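Local coordinates for protein inosine-uridine preferring nucleoside hydrolase (Gardnerella vaginalis 315-A, PDB 6BA1) that belongs to the inosine-uridine preferring nucleoside hydrolase family, with an alpha/beta fold around a mixed sheet and a bound calcium ion, at residues 21-26 with 307-312; 54-59 with 101-106; 207-212 with 226-231; 257-262 with 302-307. All blocks are in the same frame, centred on the assembly; numbering follows the deposited sequence.

Interaction 1: residues 21-26 with 307-312; sequences ISYALG and NEFMTR
Tyr23 and Arg312 meet where helix 15-25 crosses the C-terminal helix 302-319, two helices of the alpha/beta fold of this nucleoside hydrolase. The axes of the two short segments come within 9.2 Å at an angle of 76°, so the meeting area is compact and rests on one aromatic ring and one arginine. Tyr23 has its CG anti to the backbone N (chi1 -166°), and the ring reaches across to Glu308, Phe309 and Arg312. Arg312 CD lies over one ring face, 3.6 Å from the centroid of the Tyr23 ring and 21° off its normal, which is CH-pi geometry displaced toward the phenol carbon. At the far end of the ring, Tyr23 OH touches Glu308 CG at 3.3 Å. Nearer its root, Tyr23 CD1 packs on Phe309 CD2 at 3.9 Å. The backbones draw closest at Gly26, whose CA lies 4.6 Å from the CA of Arg312; there Arg312 CG lies 3.5 Å from Gly26 O. The guanidinium is held from within its own helix by a salt bridge, Arg312 NH1 to Glu308 OE2 at 2.6 Å, and Arg312 NH2 forms a salt bridge with Glu29 and a hydrogen bond with Ser27. Val252, Ala253 and Val256 of helix 247-256 also touch Tyr23. No hydrogen bond joins the two segments. The crossing therefore depends on aliphatic and aromatic packing, while the arginine charge, met by two carboxylates, is probably largely balanced beside the ring.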
loop_
_atom_site.group_PDB
_atom_site.type_symbol
_atom_site.label_atom_id
_atom_site.label_comp_id
_atom_site.label_asym_id
_atom_site.label_seq_id
_atom_site.Cartn_x
_atom_site.Cartn_y
_atom_site.Cartn_z
ATOM N N ILE A 21 15.170 -23.042 -4.701
ATOM C CA ILE A 21 16.074 -24.103 -4.257
ATOM C C ILE A 21 17.452 -23.900 -4.886
ATOM O O ILE A 21 18.463 -23.920 -4.190
ATOM C CB ILE A 21 15.529 -25.513 -4.602
ATOM C CG1 ILE A 21 14.233 -25.804 -3.839
ATOM C CG2 ILE A 21 16.561 -26.595 -4.285
ATOM C CD1 ILE A 21 13.441 -26.969 -4.387
ATOM N N SER A 22 17.474 -23.682 -6.200
ATOM C CA SER A 22 18.719 -23.475 -6.946
ATOM C C SER A 22 19.525 -22.273 -6.431
ATOM O O SER A 22 20.739 -22.376 -6.267
ATOM C CB SER A 22 18.422 -23.308 -8.435
ATOM O OG SER A 22 17.644 -24.386 -8.923
ATOM N N TYR A 23 18.848 -21.154 -6.173
ATOM C CA TYR A 23 19.492 -19.962 -5.598
ATOM C C TYR A 23 20.028 -20.270 -4.197
ATOM O O TYR A 23 21.125 -19.837 -3.840
ATOM C CB TYR A 23 18.509 -18.769 -5.548
ATOM C CG TYR A 23 19.129 -17.392 -5.292
ATOM C CD1 TYR A 23 19.225 -16.437 -6.309
ATOM C CD2 TYR A 23 19.599 -17.037 -4.025
ATOM C CE1 TYR A 23 19.787 -15.180 -6.072
ATOM C CE2 TYR A 23 20.162 -15.791 -3.789
ATOM C CZ TYR A 23 20.255 -14.865 -4.808
ATOM O OH TYR A 23 20.813 -13.633 -4.544
ATOM N N ALA A 24 19.255 -21.021 -3.415
ATOM C CA ALA A 24 19.646 -21.369 -2.052
ATOM C C ALA A 24 20.901 -22.233 -2.051
ATOM O O ALA A 24 21.888 -21.894 -1.394
ATOM C CB ALA A 24 18.509 -22.081 -1.330
ATOM N N LEU A 25 20.875 -23.321 -2.813
ATOM C CA LEU A 25 22.029 -24.223 -2.913
ATOM C C LEU A 25 23.233 -23.590 -3.620
ATOM O O LEU A 25 24.370 -24.017 -3.400
ATOM C CB LEU A 25 21.640 -25.534 -3.615
ATOM C CG LEU A 25 20.604 -26.408 -2.897
ATOM C CD1 LEU A 25 20.186 -27.566 -3.785
ATOM C CD2 LEU A 25 21.116 -26.911 -1.555
ATOM N N GLY A 26 22.986 -22.586 -4.463
ATOM C CA GLY A 26 24.055 -21.786 -5.074
ATOM C C GLY A 26 24.636 -20.693 -4.188
ATOM O O GLY A 26 25.609 -20.039 -4.570
ATOM N N ASN A 307 21.849 -10.483 -11.758
ATOM C CA ASN A 307 23.255 -10.914 -11.814
ATOM C C ASN A 307 23.595 -11.916 -10.702
ATOM O O ASN A 307 24.266 -12.917 -10.947
ATOM C CB ASN A 307 24.191 -9.704 -11.728
ATOM C CG ASN A 307 25.653 -10.095 -11.805
ATOM O OD1 ASN A 307 26.084 -10.731 -12.761
ATOM N ND2 ASN A 307 26.419 -9.719 -10.791
ATOM N N GLU A 308 23.146 -11.625 -9.485
ATOM C CA GLU A 308 23.314 -12.524 -8.329
ATOM C C GLU A 308 22.659 -13.883 -8.602
ATOM O O GLU A 308 23.242 -14.927 -8.324
ATOM C CB GLU A 308 22.701 -11.889 -7.063
ATOM C CG GLU A 308 23.453 -12.157 -5.772
ATOM C CD GLU A 308 24.758 -11.375 -5.656
ATOM O OE1 GLU A 308 24.808 -10.207 -6.072
ATOM O OE2 GLU A 308 25.741 -11.926 -5.131
ATOM N N PHE A 309 21.448 -13.836 -9.155
ATOM C CA PHE A 309 20.653 -15.013 -9.545
ATOM C C PHE A 309 21.383 -15.917 -10.533
ATOM O O PHE A 309 21.516 -17.117 -10.293
ATOM C CB PHE A 309 19.324 -14.522 -10.141
ATOM C CG PHE A 309 18.404 -15.603 -10.625
ATOM C CD1 PHE A 309 18.451 -16.036 -11.947
ATOM C CD2 PHE A 309 17.437 -16.134 -9.783
ATOM C CE1 PHE A 309 17.583 -17.011 -12.410
ATOM C CE2 PHE A 309 16.563 -17.114 -10.236
ATOM C CZ PHE A 309 16.632 -17.550 -11.553
ATOM N N MET A 310 21.854 -15.342 -11.636
ATOM C CA MET A 310 22.529 -16.119 -12.680
ATOM C C MET A 310 23.904 -16.631 -12.248
ATOM O O MET A 310 24.260 -17.761 -12.570
ATOM C CB MET A 310 22.646 -15.310 -13.975
ATOM C CG MET A 310 21.310 -14.990 -14.634
ATOM S SD MET A 310 20.367 -16.428 -15.170
ATOM C CE MET A 310 21.301 -16.930 -16.604
ATOM N N THR A 311 24.662 -15.810 -11.519
ATOM C CA THR A 311 25.973 -16.210 -10.981
ATOM C C THR A 311 25.853 -17.436 -10.069
ATOM O O THR A 311 26.595 -18.408 -10.227
ATOM C CB THR A 311 26.650 -15.057 -10.204
ATOM O OG1 THR A 311 26.832 -13.938 -11.075
ATOM C CG2 THR A 311 28.013 -15.471 -9.641
ATOM N N ARG A 312 24.912 -17.383 -9.128
ATOM C CA ARG A 312 24.706 -18.473 -8.175
ATOM C C ARG A 312 24.205 -19.759 -8.826
ATOM O O ARG A 312 24.729 -20.839 -8.546
ATOM C CB ARG A 312 23.736 -18.045 -7.072
ATOM C CG ARG A 312 24.346 -17.094 -6.054
ATOM C CD ARG A 312 23.287 -16.250 -5.354
ATOM N NE ARG A 312 23.631 -15.937 -3.967
ATOM C CZ ARG A 312 24.587 -15.091 -3.577
ATOM N NH1 ARG A 312 25.350 -14.445 -4.453
ATOM N NH2 ARG A 312 24.795 -14.904 -2.281
#

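Interaction 2: residues 54-59 with 101-106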
loop_
_atom_site.group_PDB
_atom_site.type_symbol
_atom_site.label_atom_id
_atom_site.label_comp_id
_atom_site.label_asym_id
_atom_site.label_seq_id
_atom_site.Cartn_x
_atom_site.Cartn_y
_atom_site.Cartn_z
ATOM N N ILE A 54 14.815 -33.029 -7.263
ATOM C CA ILE A 54 15.558 -31.858 -7.729
ATOM C C ILE A 54 16.790 -31.598 -6.860
ATOM O O ILE A 54 17.869 -31.325 -7.392
ATOM C CB ILE A 54 14.627 -30.624 -7.841
ATOM C CG1 ILE A 54 13.679 -30.824 -9.032
ATOM C CG2 ILE A 54 15.412 -29.322 -8.024
ATOM C CD1 ILE A 54 12.298 -30.230 -8.862
ATOM N N THR A 55 16.632 -31.688 -5.540
ATOM C CA THR A 55 17.768 -31.565 -4.619
ATOM C C THR A 55 18.867 -32.580 -4.945
ATOM O O THR A 55 20.056 -32.238 -4.923
ATOM C CB THR A 55 17.343 -31.731 -3.144
ATOM O OG1 THR A 55 16.480 -32.867 -3.007
ATOM C CG2 THR A 55 16.631 -30.493 -2.660
ATOM N N ASP A 56 18.454 -33.814 -5.254
ATOM C CA ASP A 56 19.358 -34.848 -5.776
ATOM C C ASP A 56 20.061 -34.377 -7.049
ATOM O O ASP A 56 21.290 -34.365 -7.101
ATOM C CB ASP A 56 18.602 -36.156 -6.077
ATOM C CG ASP A 56 18.296 -36.975 -4.830
ATOM O OD1 ASP A 56 18.322 -36.430 -3.703
ATOM O OD2 ASP A 56 18.015 -38.181 -4.990
ATOM N N LEU A 57 19.280 -33.967 -8.052
ATOM C CA LEU A 57 19.823 -33.592 -9.368
ATOM C C LEU A 57 20.886 -32.486 -9.318
ATOM O O LEU A 57 21.856 -32.530 -10.078
ATOM C CB LEU A 57 18.702 -33.163 -10.326
ATOM C CG LEU A 57 19.100 -33.043 -11.807
ATOM C CD1 LEU A 57 19.061 -34.395 -12.483
ATOM C CD2 LEU A 57 18.210 -32.057 -12.538
ATOM N N LEU A 58 20.708 -31.515 -8.426
ATOM C CA LEU A 58 21.638 -30.382 -8.301
ATOM C C LEU A 58 22.936 -30.724 -7.543
ATOM O O LEU A 58 23.899 -29.934 -7.545
ATOM C CB LEU A 58 20.926 -29.198 -7.640
ATOM C CG LEU A 58 19.701 -28.669 -8.405
ATOM C CD1 LEU A 58 18.844 -27.785 -7.510
ATOM C CD2 LEU A 58 20.106 -27.919 -9.663
ATOM N N GLY A 59 22.951 -31.896 -6.907
ATOM C CA GLY A 59 24.121 -32.425 -6.212
ATOM C C GLY A 59 24.064 -32.272 -4.704
ATOM O O GLY A 59 25.110 -32.253 -4.053
ATOM N N SER A 101 13.718 -39.463 -6.802
ATOM C CA SER A 101 14.746 -39.736 -5.807
ATOM C C SER A 101 14.342 -40.991 -5.031
ATOM O O SER A 101 13.180 -41.123 -4.633
ATOM C CB SER A 101 14.896 -38.576 -4.834
ATOM O OG SER A 101 15.816 -38.889 -3.803
ATOM N N PRO A 102 15.296 -41.909 -4.806
ATOM C CA PRO A 102 15.002 -43.056 -3.948
ATOM C C PRO A 102 14.920 -42.700 -2.451
ATOM O O PRO A 102 14.415 -43.509 -1.668
ATOM C CB PRO A 102 16.168 -44.006 -4.224
ATOM C CG PRO A 102 17.293 -43.112 -4.606
ATOM C CD PRO A 102 16.687 -41.917 -5.287
ATOM N N ARG A 103 15.409 -41.511 -2.073
ATOM C CA ARG A 103 15.207 -40.957 -0.719
ATOM C C ARG A 103 13.757 -40.594 -0.651
ATOM O O ARG A 103 13.098 -40.365 -1.687
ATOM C CB ARG A 103 16.087 -39.703 -0.437
ATOM C CG ARG A 103 17.342 -39.748 -1.201
ATOM C CD ARG A 103 18.370 -38.557 -1.012
ATOM N NE ARG A 103 17.739 -37.251 -1.187
ATOM C CZ ARG A 103 17.233 -36.508 -0.213
ATOM N NH1 ARG A 103 17.232 -36.968 1.041
ATOM N NH2 ARG A 103 16.708 -35.301 -0.405
ATOM N N LYS A 104 13.226 -40.576 0.573
ATOM C CA LYS A 104 11.826 -40.260 0.833
ATOM C C LYS A 104 11.662 -39.254 1.959
ATOM O O LYS A 104 12.642 -38.857 2.591
ATOM C CB LYS A 104 11.056 -41.569 1.104
ATOM C CG LYS A 104 10.958 -42.445 -0.141
ATOM C CD LYS A 104 9.596 -43.086 -0.541
ATOM C CE LYS A 104 9.420 -43.047 -2.070
ATOM N NZ LYS A 104 8.640 -44.183 -2.622
ATOM N N ALA A 105 10.427 -38.818 2.189
ATOM C CA ALA A 105 10.144 -37.784 3.184
ATOM C C ALA A 105 10.475 -38.249 4.587
ATOM O O ALA A 105 10.280 -39.414 4.913
ATOM C CB ALA A 105 8.683 -37.374 3.116
ATOM N N GLU A 106 10.961 -37.328 5.423
ATOM C CA GLU A 106 11.292 -37.641 6.819
ATOM C C GLU A 106 10.037 -38.012 7.595
ATOM O O GLU A 106 8.916 -37.726 7.168
ATOM C CB GLU A 106 11.978 -36.468 7.497
ATOM C CG GLU A 106 13.322 -36.065 6.888
ATOM C CD GLU A 106 14.402 -37.104 7.061
ATOM O OE1 GLU A 106 14.442 -37.756 8.114
ATOM O OE2 GLU A 106 15.225 -37.241 6.142
#
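Asp56 and Ser101 mark the closest backbone approach, with CA atoms 6.7 Å apart, where the last turn of helix 44-57 faces an irregular segment. The side chain of Asp56 carries the contact, and each of its two oxygens takes a different partner. Arg103 NE donates to Asp56 OD1 at 2.7 Å, on the syn lone pair and with an N-H...O angle of 155°, forming a salt bridge whose acceptor lies near the guanidinium plane. Ser101 OG donates to Asp56 OD2 at 2.6 Å and approaches from above the carboxylate, 45° out of its plane. The same hydroxyl is anti to its own backbone N (chi1 175°) and accepts from Arg103 N at 3.2 Å, closing an ST turn. Ser101 thus links the carboxylate to the backbone of the residue whose side chain grips the other oxygen. Arg103 NH2 turns instead to Val63 O and passes Thr55 OG1 at 3.6 Å; that threonine hydroxyl is bonded to Ala51 O in its own helix. Just beyond, Gly59, with positive phi, is the first residue to leave helical backbone angles, in a Schellman motif. The segment 101-106 belongs to the connection between helices 82-88 and 110-121, and Glu106 bonds through its backbone to Val65 of the outermost strand 64-67. Leu58 packs on helix 15-25, while Ile54 and Leu57 touch Phe222 of helix 218-237.

Interaction 3: residues 207-212 with 226-231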
loop_
_atom_site.group_PDB
_atom_site.type_symbol
_atom_site.label_atom_id
_atom_site.label_comp_id
_atom_site.label_asym_id
_atom_site.label_seq_id
_atom_site.Cartn_x
_atom_site.Cartn_y
_atom_site.Cartn_z
ATOM N N LYS A 207 17.092 -15.536 -23.376
ATOM C CA LYS A 207 18.488 -15.060 -23.330
ATOM C C LYS A 207 19.248 -15.653 -22.130
ATOM O O LYS A 207 20.417 -16.044 -22.265
ATOM C CB LYS A 207 18.539 -13.527 -23.268
ATOM N N GLU A 208 18.564 -15.751 -20.987
ATOM C CA GLU A 208 19.134 -16.269 -19.739
ATOM C C GLU A 208 19.138 -17.807 -19.662
ATOM O O GLU A 208 20.086 -18.396 -19.145
ATOM C CB GLU A 208 18.389 -15.682 -18.514
ATOM C CG GLU A 208 18.673 -14.204 -18.230
ATOM C CD GLU A 208 18.061 -13.237 -19.239
ATOM O OE1 GLU A 208 16.924 -13.468 -19.708
ATOM O OE2 GLU A 208 18.722 -12.229 -19.566
ATOM N N THR A 209 18.089 -18.456 -20.168
ATOM C CA THR A 209 17.984 -19.929 -20.107
ATOM C C THR A 209 18.900 -20.623 -21.126
ATOM O O THR A 209 19.344 -21.753 -20.892
ATOM C CB THR A 209 16.536 -20.431 -20.285
ATOM O OG1 THR A 209 16.081 -20.170 -21.616
ATOM C CG2 THR A 209 15.594 -19.759 -19.281
ATOM N N LYS A 210 19.177 -19.952 -22.251
ATOM C CA LYS A 210 20.166 -20.425 -23.229
ATOM C C LYS A 210 21.582 -20.499 -22.643
ATOM O O LYS A 210 22.386 -21.313 -23.102
ATOM C CB LYS A 210 20.176 -19.548 -24.484
ATOM N N GLN A 211 21.884 -19.660 -21.647
ATOM C CA GLN A 211 23.170 -19.712 -20.927
ATOM C C GLN A 211 23.318 -20.983 -20.087
ATOM O O GLN A 211 24.421 -21.529 -19.974
ATOM C CB GLN A 211 23.354 -18.495 -20.013
ATOM C CG GLN A 211 23.444 -17.158 -20.739
ATOM C CD GLN A 211 23.457 -15.976 -19.791
ATOM O OE1 GLN A 211 23.995 -16.055 -18.683
ATOM N NE2 GLN A 211 22.859 -14.874 -20.214
ATOM N N TRP A 212 22.213 -21.431 -19.486
ATOM C CA TRP A 212 22.200 -22.692 -18.735
ATOM C C TRP A 212 22.375 -23.924 -19.632
ATOM O O TRP A 212 23.010 -24.903 -19.221
ATOM C CB TRP A 212 20.912 -22.826 -17.911
ATOM C CG TRP A 212 20.787 -21.846 -16.765
ATOM C CD1 TRP A 212 21.797 -21.174 -16.128
ATOM C CD2 TRP A 212 19.578 -21.465 -16.103
ATOM N NE1 TRP A 212 21.283 -20.378 -15.139
ATOM C CE2 TRP A 212 19.924 -20.544 -15.095
ATOM C CE3 TRP A 212 18.225 -21.802 -16.279
ATOM C CZ2 TRP A 212 18.965 -19.958 -14.250
ATOM C CZ3 TRP A 212 17.275 -21.223 -15.431
ATOM C CH2 TRP A 212 17.654 -20.306 -14.440
ATOM N N MET A 226 12.830 -26.520 -18.010
ATOM C CA MET A 226 11.779 -26.242 -17.040
ATOM C C MET A 226 11.236 -24.823 -17.151
ATOM O O MET A 226 10.032 -24.628 -17.317
ATOM C CB MET A 226 12.333 -26.453 -15.638
ATOM C CG MET A 226 11.308 -26.306 -14.529
ATOM S SD MET A 226 12.077 -25.687 -13.039
ATOM C CE MET A 226 11.080 -26.569 -11.856
ATOM N N THR A 227 12.125 -23.838 -17.041
ATOM C CA THR A 227 11.730 -22.428 -17.079
ATOM C C THR A 227 11.258 -21.971 -18.470
ATOM O O THR A 227 10.550 -20.972 -18.580
ATOM C CB THR A 227 12.867 -21.509 -16.580
ATOM O OG1 THR A 227 14.050 -21.743 -17.343
ATOM C CG2 THR A 227 13.172 -21.779 -15.119
ATOM N N ASP A 228 11.647 -22.696 -19.524
ATOM C CA ASP A 228 11.128 -22.438 -20.876
ATOM C C ASP A 228 9.656 -22.839 -21.030
ATOM O O ASP A 228 8.935 -22.211 -21.798
ATOM C CB ASP A 228 12.004 -23.116 -21.947
ATOM C CG ASP A 228 13.349 -22.410 -22.156
ATOM O OD1 ASP A 228 13.685 -21.476 -21.382
ATOM O OD2 ASP A 228 14.078 -22.792 -23.093
ATOM N N PHE A 229 9.212 -23.875 -20.316
ATOM C CA PHE A 229 7.772 -24.187 -20.200
ATOM C C PHE A 229 7.046 -23.056 -19.471
ATOM O O PHE A 229 5.948 -22.654 -19.860
ATOM C CB PHE A 229 7.546 -25.514 -19.461
ATOM C CG PHE A 229 6.104 -25.960 -19.441
ATOM C CD1 PHE A 229 5.213 -25.466 -18.473
ATOM C CD2 PHE A 229 5.620 -26.867 -20.381
ATOM C CE1 PHE A 229 3.893 -25.872 -18.448
ATOM C CE2 PHE A 229 4.295 -27.280 -20.358
ATOM C CZ PHE A 229 3.429 -26.781 -19.394
ATOM N N TYR A 230 7.673 -22.575 -18.404
ATOM C CA TYR A 230 7.174 -21.474 -17.574
ATOM C C TYR A 230 7.072 -20.156 -18.357
ATOM O O TYR A 230 6.124 -19.393 -18.157
ATOM C CB TYR A 230 8.099 -21.328 -16.362
ATOM C CG TYR A 230 7.669 -20.399 -15.245
ATOM C CD1 TYR A 230 6.466 -20.578 -14.564
ATOM C CD2 TYR A 230 8.523 -19.385 -14.808
ATOM C CE1 TYR A 230 6.107 -19.744 -13.509
ATOM C CE2 TYR A 230 8.183 -18.552 -13.747
ATOM C CZ TYR A 230 6.977 -18.727 -13.107
ATOM O OH TYR A 230 6.642 -17.876 -12.076
ATOM N N ILE A 231 8.034 -19.897 -19.249
ATOM C CA ILE A 231 8.000 -18.696 -20.102
ATOM C C ILE A 231 6.921 -18.801 -21.190
ATOM O O ILE A 231 6.193 -17.835 -21.430
ATOM C CB ILE A 231 9.390 -18.373 -20.718
ATOM C CG1 ILE A 231 10.381 -17.962 -19.601
ATOM C CG2 ILE A 231 9.299 -17.228 -21.724
ATOM C CD1 ILE A 231 11.833 -18.171 -19.974
#
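Thr209 and Asp228 join two successive helices, 206-213 and 218-237, that run back on each other as an antiparallel helical hairpin. The segment axes are 10.3 Å apart at closest, with an angle of 164° between their directions. In the first shell, Thr209 OG1 donates to Asp228 OD1 at 2.7 Å, using the syn lone pair of that oxygen; this is the one hydrogen bond across the contact. The threonine has OG1 between its backbone N and carbonyl carbon (chi1 67°), which puts CG2 anti to the carbonyl carbon. That methyl group faces Thr227 and Ile231: Thr209 CG2 is 3.2 Å from Thr227 OG1 and 4.1 Å from Ile231 CD1. The two threonine side chains lie alongside one another, running in opposite senses. Trp212, one turn further on, meets Thr227 at about a right angle; its CZ3 lies 3.8 Å from Thr227 OG1, which sits at the ring edge, near the plane.

Around this shell, further partners fix the groups. Asp228 OD2 forms a salt bridge with Arg213, so the carboxylate holds the first helix at two successive turns. Thr227 OG1 is bonded back to Leu223 O within its own helix, which satisfies this buried hydroxyl without a polar partner across the hairpin. Thr227 also touches Leu19 of helix 15-25, and Trp212 packs against Met310 and Ile313 of helix 302-319. Over one face of the Trp212 indole, Glu208 O lies 4.2 Å above the ring plane, displaced toward the rim.

Interaction 4: residues 257-262 with 302-307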
loop_
_atom_site.group_PDB
_atom_site.type_symbol
_atom_site.label_atom_id
_atom_site.label_comp_id
_atom_site.label_asym_id
_atom_site.label_seq_id
_atom_site.Cartn_x
_atom_site.Cartn_y
_atom_site.Cartn_z
ATOM N N ASP A 257 20.694 -11.564 1.449
ATOM C CA ASP A 257 21.154 -10.186 1.325
ATOM C C ASP A 257 19.963 -9.218 1.355
ATOM O O ASP A 257 19.402 -8.902 0.304
ATOM C CB ASP A 257 21.957 -10.027 0.025
ATOM C CG ASP A 257 22.463 -8.613 -0.190
ATOM O OD1 ASP A 257 22.690 -7.891 0.801
ATOM O OD2 ASP A 257 22.632 -8.227 -1.360
ATOM N N PRO A 258 19.589 -8.723 2.556
ATOM C CA PRO A 258 18.432 -7.818 2.636
ATOM C C PRO A 258 18.595 -6.447 1.947
ATOM O O PRO A 258 17.604 -5.743 1.777
ATOM C CB PRO A 258 18.205 -7.664 4.147
ATOM C CG PRO A 258 19.514 -7.973 4.770
ATOM C CD PRO A 258 20.171 -8.984 3.885
ATOM N N THR A 259 19.813 -6.089 1.537
ATOM C CA THR A 259 20.051 -4.848 0.793
ATOM C C THR A 259 19.599 -4.893 -0.677
ATOM O O THR A 259 19.622 -3.866 -1.346
ATOM C CB THR A 259 21.537 -4.426 0.820
ATOM O OG1 THR A 259 22.312 -5.322 0.020
ATOM C CG2 THR A 259 22.086 -4.392 2.251
ATOM N N LEU A 260 19.210 -6.061 -1.187
ATOM C CA LEU A 260 18.617 -6.153 -2.534
ATOM C C LEU A 260 17.262 -5.459 -2.656
ATOM O O LEU A 260 16.824 -5.155 -3.763
ATOM C CB LEU A 260 18.465 -7.624 -2.972
ATOM C CG LEU A 260 19.712 -8.330 -3.513
ATOM C CD1 LEU A 260 19.517 -9.827 -3.539
ATOM C CD2 LEU A 260 20.076 -7.821 -4.897
ATOM N N VAL A 261 16.609 -5.208 -1.526
ATOM C CA VAL A 261 15.254 -4.682 -1.481
ATOM C C VAL A 261 15.199 -3.433 -0.586
ATOM O O VAL A 261 16.006 -3.285 0.333
ATOM C CB VAL A 261 14.320 -5.830 -1.017
ATOM C CG1 VAL A 261 13.189 -5.377 -0.118
ATOM C CG2 VAL A 261 13.777 -6.572 -2.227
ATOM N N THR A 262 14.251 -2.540 -0.879
ATOM C CA THR A 262 13.928 -1.388 -0.028
ATOM C C THR A 262 12.556 -1.633 0.596
ATOM O O THR A 262 11.556 -1.732 -0.117
ATOM C CB THR A 262 13.899 -0.074 -0.831
ATOM O OG1 THR A 262 15.021 -0.028 -1.717
ATOM C CG2 THR A 262 13.947 1.124 0.097
ATOM N N VAL A 302 16.923 -4.602 -9.378
ATOM C CA VAL A 302 16.618 -5.688 -10.337
ATOM C C VAL A 302 17.843 -6.204 -11.103
ATOM O O VAL A 302 18.013 -7.417 -11.230
ATOM C CB VAL A 302 15.490 -5.296 -11.335
ATOM C CG1 VAL A 302 15.272 -6.381 -12.395
ATOM C CG2 VAL A 302 14.194 -5.015 -10.589
ATOM N N PRO A 303 18.693 -5.296 -11.629
ATOM C CA PRO A 303 19.874 -5.760 -12.375
ATOM C C PRO A 303 20.925 -6.481 -11.523
ATOM O O PRO A 303 21.601 -7.382 -12.028
ATOM C CB PRO A 303 20.455 -4.471 -12.959
ATOM C CG PRO A 303 19.342 -3.489 -12.909
ATOM C CD PRO A 303 18.609 -3.823 -11.653
ATOM N N ARG A 304 21.064 -6.077 -10.259
ATOM C CA ARG A 304 21.976 -6.745 -9.323
ATOM C C ARG A 304 21.423 -8.094 -8.887
ATOM O O ARG A 304 22.169 -9.063 -8.796
ATOM C CB ARG A 304 22.247 -5.874 -8.094
ATOM C CG ARG A 304 23.494 -6.284 -7.328
ATOM C CD ARG A 304 23.709 -5.409 -6.112
ATOM N NE ARG A 304 22.976 -5.870 -4.934
ATOM C CZ ARG A 304 22.840 -5.169 -3.806
ATOM N NH1 ARG A 304 23.375 -3.957 -3.678
ATOM N NH2 ARG A 304 22.152 -5.670 -2.788
ATOM N N PHE A 305 20.125 -8.148 -8.604
ATOM C CA PHE A 305 19.444 -9.415 -8.310
ATOM C C PHE A 305 19.558 -10.395 -9.476
ATOM O O PHE A 305 19.876 -11.556 -9.268
ATOM C CB PHE A 305 17.971 -9.190 -7.962
ATOM C CG PHE A 305 17.143 -10.441 -8.009
ATOM C CD1 PHE A 305 16.154 -10.607 -8.980
ATOM C CD2 PHE A 305 17.371 -11.469 -7.108
ATOM C CE1 PHE A 305 15.392 -11.757 -9.025
ATOM C CE2 PHE A 305 16.629 -12.630 -7.148
ATOM C CZ PHE A 305 15.639 -12.783 -8.109
ATOM N N LEU A 306 19.296 -9.924 -10.692
ATOM C CA LEU A 306 19.416 -10.755 -11.893
ATOM C C LEU A 306 20.843 -11.289 -12.095
ATOM O O LEU A 306 21.018 -12.417 -12.545
ATOM C CB LEU A 306 18.948 -9.984 -13.138
ATOM C CG LEU A 306 18.954 -10.716 -14.494
ATOM C CD1 LEU A 306 18.085 -11.964 -14.438
ATOM C CD2 LEU A 306 18.514 -9.804 -15.624
ATOM N N ASN A 307 21.849 -10.483 -11.758
ATOM C CA ASN A 307 23.255 -10.914 -11.814
ATOM C C ASN A 307 23.595 -11.916 -10.702
ATOM O O ASN A 307 24.266 -12.917 -10.947
ATOM C CB ASN A 307 24.191 -9.704 -11.728
ATOM C CG ASN A 307 25.653 -10.095 -11.805
ATOM O OD1 ASN A 307 26.084 -10.731 -12.761
ATOM N ND2 ASN A 307 26.419 -9.719 -10.791
#
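Leu260 and Phe305 form the packed side of a contact at the sheet edge, between the 3-10 turn leading into outermost strand 261-265 and the first turns of helix 302-319. Their CA atoms, 6.7 Å apart, are the nearest across the two segments. Leu260 CD2 makes the touch: it meets Phe305 CB at 4.0 Å and the backbone of the same residue, Phe305 N, at 3.7 Å. Both side chains are buried and also touch Ala253 of helix 247-256, so this half continues into the interior.

The other half is polar and lies toward solvent, with Thr259 exposed and Arg304 only partly covered. Arg304 bends at chi3 (86°), bringing NE to 3.5 Å from Leu260 CD2, so the arginine borders the apolar half as it reaches across. Its NH2 group is the focus. Arg304 NH2 forms a salt bridge with Asp257 OD2 at 3.0 Å, the carboxylate and guanidinium planes being 21° apart. It also donates to Thr259 OG1 at 2.8 Å, with an N-H...O angle of 140°. That hydroxyl in turn donates to Asp257 OD1 at 2.7 Å, so aspartate, threonine and arginine close a small polar ring. A third neighbour adds no bond: Leu260 N lies 3.4 Å from Arg304 NH2, and both are donors.

From the N terminus, helix 15-25 opens the widest loop, which interaction 1 closes only at the C-terminal helix 302-319, and the other three contacts nest inside it. Interaction 2 closes first, joining helix 44-57 to the connection before helix 110-121; interaction 3 then closes the short hairpin 206-213/218-237, and interaction 4 ties the entry to strand 261-265 to helix 302-319. These three follow in series without crossing. Interaction 1 touches each: Ser22 and Leu25 pack on Leu58, Phe309 and Met310 on Trp212, and Tyr23 on Leu260 and Phe305. Interactions 1 and 4 share Asn307, whereas 2 and 4 stay about 15 Å apart between nearest atoms.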